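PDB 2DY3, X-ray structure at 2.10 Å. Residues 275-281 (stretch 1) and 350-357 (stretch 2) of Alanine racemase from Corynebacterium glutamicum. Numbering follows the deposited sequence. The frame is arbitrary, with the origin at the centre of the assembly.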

# COMPACT_ATOMS: atom_id res chain seq x y z
N TYR B 275 -7.07 5.05 -5.37
CA TYR B 275 -6.89 3.78 -4.65
C TYR B 275 -5.52 3.16 -4.85
O TYR B 275 -5.11 2.30 -4.07
N ALA B 276 -4.80 3.60 -5.89
CA ALA B 276 -3.46 3.08 -6.13
C ALA B 276 -2.52 3.73 -5.11
O ALA B 276 -1.38 3.29 -4.93
N ASP B 277 -3.00 4.77 -4.45
CA ASP B 277 -2.18 5.48 -3.48
C ASP B 277 -2.60 5.22 -2.03
O ASP B 277 -2.00 5.75 -1.10
N GLY B 278 -3.62 4.39 -1.84
CA GLY B 278 -4.05 4.09 -0.49
C GLY B 278 -5.46 4.55 -0.15
O GLY B 278 -5.99 4.18 0.90
N MET B 279 -6.05 5.36 -1.01
CA MET B 279 -7.40 5.85 -0.77
C MET B 279 -8.39 4.78 -1.19
O MET B 279 -8.62 4.58 -2.39
N PRO B 280 -8.99 4.09 -0.22
CA PRO B 280 -9.97 3.03 -0.50
C PRO B 280 -11.15 3.54 -1.32
O PRO B 280 -11.60 4.68 -1.14
N ARG B 281 -11.65 2.71 -2.22
CA ARG B 281 -12.81 3.09 -3.03
C ARG B 281 -14.02 3.17 -2.10
O ARG B 281 -14.95 3.95 -2.34
N CYS B 350 -1.25 3.23 7.84
CA CYS B 350 -0.59 2.28 6.96
C CYS B 350 -1.08 2.41 5.52
O CYS B 350 -0.49 1.82 4.61
N ARG B 351 -2.15 3.18 5.31
CA ARG B 351 -2.72 3.33 3.97
C ARG B 351 -1.95 4.12 2.91
O ARG B 351 -1.85 3.66 1.76
N PRO B 352 -1.41 5.30 3.25
CA PRO B 352 -0.66 6.13 2.29
C PRO B 352 0.43 5.35 1.56
O PRO B 352 1.41 4.94 2.17
N THR B 353 0.26 5.18 0.25
CA THR B 353 1.20 4.42 -0.56
C THR B 353 1.24 4.94 -2.01
O THR B 353 0.87 6.08 -2.28
N GLY B 354 1.72 4.10 -2.93
CA GLY B 354 1.78 4.49 -4.33
C GLY B 354 2.63 5.71 -4.65
O GLY B 354 3.84 5.71 -4.40
N ARG B 355 2.01 6.75 -5.20
CA ARG B 355 2.73 7.96 -5.56
C ARG B 355 3.06 8.83 -4.34
O ARG B 355 3.85 9.77 -4.44
N THR B 356 2.48 8.50 -3.20
CA THR B 356 2.72 9.26 -1.97
C THR B 356 4.20 9.28 -1.62
O THR B 356 4.84 8.24 -1.51
N VAL B 357 4.75 10.48 -1.44
CA VAL B 357 6.16 10.62 -1.09
C VAL B 357 6.26 10.98 0.39
O VAL B 357 5.49 11.78 0.90

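The contact between the two stretches is organised around Asp 277, whose carboxylate and backbone carbonyl both engage the turn formed by Thr 353 to Thr 356. Its side chain adopts the m rotamer (chi1 -54°), and although the CA-to-CB bond points sideways, the carboxylate comes nearer to the opposing stretch. There OD1 of Asp 277 accepts two hydrogen bonds from a single residue, one from the backbone N of Arg 355 at 2.7 Å and one from NE of Arg 355, also at 2.7 Å. The second belongs to a salt bridge, completed by a longer hydrogen bond of 3.0 Å from NH2 of Arg 355 to OD2 of Asp 277. Two donors of the guanidinium thus meet two carboxylate oxygens, with OD1 lying at the guanidinium edge, near its plane, where the N-H groups point. To reach this position the arginine folds back on itself, with chi1 at -82° (m) followed by p values of 63° and 66° at chi2 and chi3. The remaining polar capacity is used as well: OD2 of Asp 277 bonds to a residue adjoining the stretches, and NH1 and NH2 of Arg 355 have partners elsewhere in the structure.

The backbone of Asp 277 supplies a further anchor. Its O accepts a hydrogen bond from N of Thr 353 at 2.7 Å, with a nearly straight angle of 161°, so the same aspartate grips the turn at its first residue through the main chain and at its third through the side chain. The turn is of type II', and Thr 356 contributes a p rotamer (chi1 65°) that directs OG1 towards the carbonyl of Thr 353, to which it hydrogen-bonds within the stretch. The methyl of Thr 356 lies 4.1 Å from the Asp 277 side chain, measured from CG2 to CB.

Methyl groups pack against polar atoms next to this centre. Thr 353, in the t rotamer (chi1 -170°), places CG2 3.6 Å from N of Gly 278 and 3.8 Å from O of Ala 276. Ala 276 in turn sets its CB 3.7 Å from NH2 of Arg 355, obliquely to the guanidinium.

Two glycines allow the backbones to approach so closely. At Gly 278, CA lies 3.2 Å from O of Arg 351 in a CA-H...O contact; a CB here would point toward stretch 2 and run into that same carbonyl. Gly 354 is comparable: its CA sits 3.4 Å from O of Ala 276, and a CB would collide with this oxygen and with OD1 of Asp 277. The positive phi of both residues fits the absence of a side chain.

Arg 351 directs its CA-to-CB bond toward stretch 1 with chi1 and chi2 both m. Its aliphatic portion skirts Pro 280, CD of Arg 351 being 4.5 Å from CG of Pro 280. Tyr 275 and Met 279 point away and take no part in the packing.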

# COMPACT_ATOMS: atom_id res chain seq x y z
CB TYR B 275 -7.99 2.76 -4.98
CG TYR B 275 -8.25 2.47 -6.44
CD1 TYR B 275 -9.24 3.15 -7.14
CD2 TYR B 275 -7.52 1.50 -7.11
CE1 TYR B 275 -9.49 2.86 -8.47
CE2 TYR B 275 -7.76 1.21 -8.44
CZ TYR B 275 -8.75 1.89 -9.12
OH TYR B 275 -9.01 1.59 -10.43
CB ALA B 276 -3.01 3.42 -7.55
CB ASP B 277 -2.21 6.99 -3.78
CG ASP B 277 -1.82 7.30 -5.22
OD1 ASP B 277 -0.62 7.13 -5.56
OD2 ASP B 277 -2.70 7.71 -6.01
CB MET B 279 -7.68 7.12 -1.56
CG MET B 279 -9.08 7.68 -1.35
SD MET B 279 -9.35 8.43 0.29
CE MET B 279 -9.83 7.08 1.22
CB PRO B 280 -10.41 2.60 0.90
CG PRO B 280 -9.20 2.87 1.73
CD PRO B 280 -8.74 4.21 1.22
CB ARG B 281 -13.05 2.05 -4.13
CG ARG B 281 -11.95 2.01 -5.18
CD ARG B 281 -12.13 0.89 -6.19
NE ARG B 281 -13.37 0.99 -6.95
CZ ARG B 281 -14.46 0.26 -6.70
NH1 ARG B 281 -14.46 -0.63 -5.72
NH2 ARG B 281 -15.55 0.42 -7.44
CB CYS B 350 -0.85 0.84 7.42
SG CYS B 350 0.16 0.27 8.81
CB ARG B 351 -4.14 3.89 4.07
CG ARG B 351 -5.16 2.92 4.65
CD ARG B 351 -5.36 1.70 3.75
NE ARG B 351 -4.12 0.96 3.51
CZ ARG B 351 -3.42 0.34 4.46
NH1 ARG B 351 -3.84 0.35 5.72
NH2 ARG B 351 -2.29 -0.29 4.15
CB PRO B 352 -0.11 7.26 3.16
CG PRO B 352 -1.21 7.44 4.17
CD PRO B 352 -1.49 5.98 4.56
CB THR B 353 0.80 2.91 -0.52
OG1 THR B 353 1.83 2.11 -1.11
CG2 THR B 353 -0.51 2.69 -1.27
CB ARG B 355 1.93 8.79 -6.57
CG ARG B 355 2.07 8.33 -8.04
CD ARG B 355 1.55 6.92 -8.28
NE ARG B 355 0.10 6.82 -8.11
CZ ARG B 355 -0.79 6.94 -9.09
NH1 ARG B 355 -0.40 7.16 -10.33
NH2 ARG B 355 -2.09 6.81 -8.82
CB THR B 356 1.98 8.64 -0.76
OG1 THR B 356 2.52 7.34 -0.50
CG2 THR B 356 0.51 8.50 -1.04
CB VAL B 357 6.85 11.71 -1.93
CG1 VAL B 357 8.29 11.86 -1.49
CG2 VAL B 357 6.77 11.34 -3.40